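Local atomic coordinates of nuclease (Salmonella phage SETP3, PDB entry 4QBN), a protein that probably cleaves nucleic acids as a magnesium-dependent nuclease of the VRR-NUC (virus-type replication-repair) family. Residues E49-E54 and V76-S81. Numbering follows the deposited sequence.
Sequences EVKKDE and VFVVGS
Three nearly straight backbone hydrogen bonds tie the end of strand 44-50 to strand 75-79: Glu49 N gives to Phe77 O (2.9 Å), Val79 N to Glu49 O (3.0 Å), and Lys51 N to Val79 O (2.8 Å). Each donor sits almost along the C=O axis. Val50 CG2 meets Val79 CG2 obliquely at 4.1 Å on one face. On the other, Val78 fits between the two chains that flank Val50, its CG2 near Glu49 CB and its CG1 at 4.0 Å from Lys51 CG. The strands run parallel, joined by the crossover through helix 60-71, the beta-alpha-beta unit of a PD-(D/E)XK nuclease fold; Glu49-Val50-Lys51, with Asp35, matches that motif and is probably at the active site. Beyond the strands, 51-54 curls around Gly80, whose CA-H points to Lys51 O (CA to O 3.3 Å) while Asp53 CA lies 3.1 Å from Gly80 O. Past that turn, Glu54 reaches back with its chain extended beyond CG, and its OE2 takes the Ser81 OG proton through the anti lone pair (2.8 Å). Ser81 OG, held between its own N and C (chi1 64°), also accepts from Gln84 N as the N-cap of helix 82-92. Asp53 OD1 is hydrogen-bonded to Asn55 N and Thr56 OG1. Glu49 bends at chi2 (80°), leading its carboxylate away from Val78; Gln62 and His66 of helix 60-71 touch the side chain, and OE1 accepts from Asp35 N, just ahead of strand 36-40.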
loop_
_atom_site.group_PDB
_atom_site.type_symbol
_atom_site.label_atom_id
_atom_site.label_comp_id
_atom_site.label_asym_id
_atom_site.label_seq_id
_atom_site.Cartn_x
_atom_site.Cartn_y
_atom_site.Cartn_z
ATOM N N GLU A 49 5.954 -5.401 8.499
ATOM C CA GLU A 49 6.425 -6.723 8.183
ATOM C C GLU A 49 6.395 -7.504 9.490
ATOM O O GLU A 49 6.814 -6.969 10.485
ATOM C CB GLU A 49 7.865 -6.633 7.663
ATOM C CG GLU A 49 8.450 -8.013 7.375
ATOM C CD GLU A 49 7.996 -8.625 6.006
ATOM O OE1 GLU A 49 7.230 -7.964 5.261
ATOM O OE2 GLU A 49 8.368 -9.792 5.701
ATOM N N VAL A 50 5.882 -8.727 9.509
ATOM C CA VAL A 50 5.789 -9.448 10.765
ATOM C C VAL A 50 6.672 -10.679 10.756
ATOM O O VAL A 50 6.630 -11.457 9.790
ATOM C CB VAL A 50 4.330 -9.867 11.038
ATOM C CG1 VAL A 50 4.275 -10.635 12.353
ATOM C CG2 VAL A 50 3.439 -8.650 11.045
ATOM N N LYS A 51 7.481 -10.862 11.806
ATOM C CA LYS A 51 8.372 -12.014 11.901
ATOM C C LYS A 51 8.046 -12.872 13.117
ATOM O O LYS A 51 7.294 -12.471 14.004
ATOM C CB LYS A 51 9.827 -11.553 12.011
ATOM C CG LYS A 51 10.291 -10.661 10.825
ATOM C CD LYS A 51 9.985 -11.302 9.449
ATOM C CE LYS A 51 11.024 -12.350 9.209
ATOM N NZ LYS A 51 11.092 -13.019 7.857
ATOM N N LYS A 52 8.644 -14.052 13.174
ATOM C CA LYS A 52 8.288 -15.032 14.194
ATOM C C LYS A 52 8.850 -14.729 15.585
ATOM O O LYS A 52 8.355 -15.253 16.602
ATOM C CB LYS A 52 8.732 -16.433 13.745
ATOM C CG LYS A 52 10.219 -16.602 13.740
ATOM C CD LYS A 52 10.634 -17.898 13.054
ATOM C CE LYS A 52 12.150 -17.943 12.910
ATOM N NZ LYS A 52 12.845 -18.084 14.228
ATOM N N ASP A 53 9.937 -13.969 15.619
ATOM C CA ASP A 53 10.578 -13.575 16.888
ATOM C C ASP A 53 11.437 -12.336 16.700
ATOM O O ASP A 53 11.587 -11.850 15.559
ATOM C CB ASP A 53 11.374 -14.725 17.547
ATOM C CG ASP A 53 12.657 -15.117 16.787
ATOM O OD1 ASP A 53 13.252 -14.289 16.063
ATOM O OD2 ASP A 53 13.094 -16.285 16.943
ATOM N N GLU A 54 11.967 -11.808 17.806
ATOM C CA GLU A 54 12.650 -10.508 17.759
ATOM C C GLU A 54 14.054 -10.577 17.165
ATOM O O GLU A 54 14.623 -9.537 16.843
ATOM C CB GLU A 54 12.725 -9.869 19.148
ATOM C CG GLU A 54 11.385 -9.519 19.782
ATOM C CD GLU A 54 11.557 -8.848 21.155
ATOM O OE1 GLU A 54 12.694 -8.903 21.685
ATOM O OE2 GLU A 54 10.562 -8.325 21.726
ATOM N N VAL A 76 7.745 2.157 7.303
ATOM C CA VAL A 76 7.812 0.705 7.163
ATOM C C VAL A 76 8.394 0.190 8.459
ATOM O O VAL A 76 9.465 0.642 8.881
ATOM C CB VAL A 76 8.773 0.320 6.033
ATOM C CG1 VAL A 76 8.863 -1.171 5.966
ATOM C CG2 VAL A 76 8.297 0.947 4.690
ATOM N N PHE A 77 7.720 -0.751 9.078
ATOM C CA PHE A 77 8.132 -1.205 10.429
ATOM C C PHE A 77 8.207 -2.682 10.436
ATOM O O PHE A 77 7.493 -3.310 9.710
ATOM C CB PHE A 77 7.082 -0.787 11.459
ATOM C CG PHE A 77 6.906 0.694 11.510
ATOM C CD1 PHE A 77 7.938 1.515 11.963
ATOM C CD2 PHE A 77 5.727 1.276 11.058
ATOM C CE1 PHE A 77 7.805 2.905 11.988
ATOM C CE2 PHE A 77 5.580 2.662 11.119
ATOM C CZ PHE A 77 6.618 3.463 11.578
ATOM N N VAL A 78 9.096 -3.249 11.266
ATOM C CA VAL A 78 9.195 -4.717 11.373
ATOM C C VAL A 78 8.913 -5.096 12.818
ATOM O O VAL A 78 9.455 -4.460 13.732
ATOM C CB VAL A 78 10.621 -5.197 11.047
ATOM C CG1 VAL A 78 10.664 -6.737 11.157
ATOM C CG2 VAL A 78 11.025 -4.712 9.622
ATOM N N VAL A 79 8.020 -6.059 13.042
ATOM C CA VAL A 79 7.716 -6.449 14.421
ATOM C C VAL A 79 7.783 -7.946 14.531
ATOM O O VAL A 79 7.496 -8.654 13.597
ATOM C CB VAL A 79 6.332 -5.951 14.883
ATOM C CG1 VAL A 79 6.290 -4.383 14.922
ATOM C CG2 VAL A 79 5.246 -6.525 14.007
ATOM N N GLY A 80 8.198 -8.439 15.671
ATOM C CA GLY A 80 8.337 -9.878 15.772
ATOM C C GLY A 80 7.899 -10.420 17.091
ATOM O O GLY A 80 8.246 -11.543 17.470
ATOM N N SER A 81 7.158 -9.628 17.840
ATOM C CA SER A 81 6.668 -10.117 19.126
ATOM C C SER A 81 5.531 -9.216 19.504
ATOM O O SER A 81 5.404 -8.129 18.971
ATOM C CB SER A 81 7.756 -10.025 20.217
ATOM O OG SER A 81 8.082 -8.636 20.426
#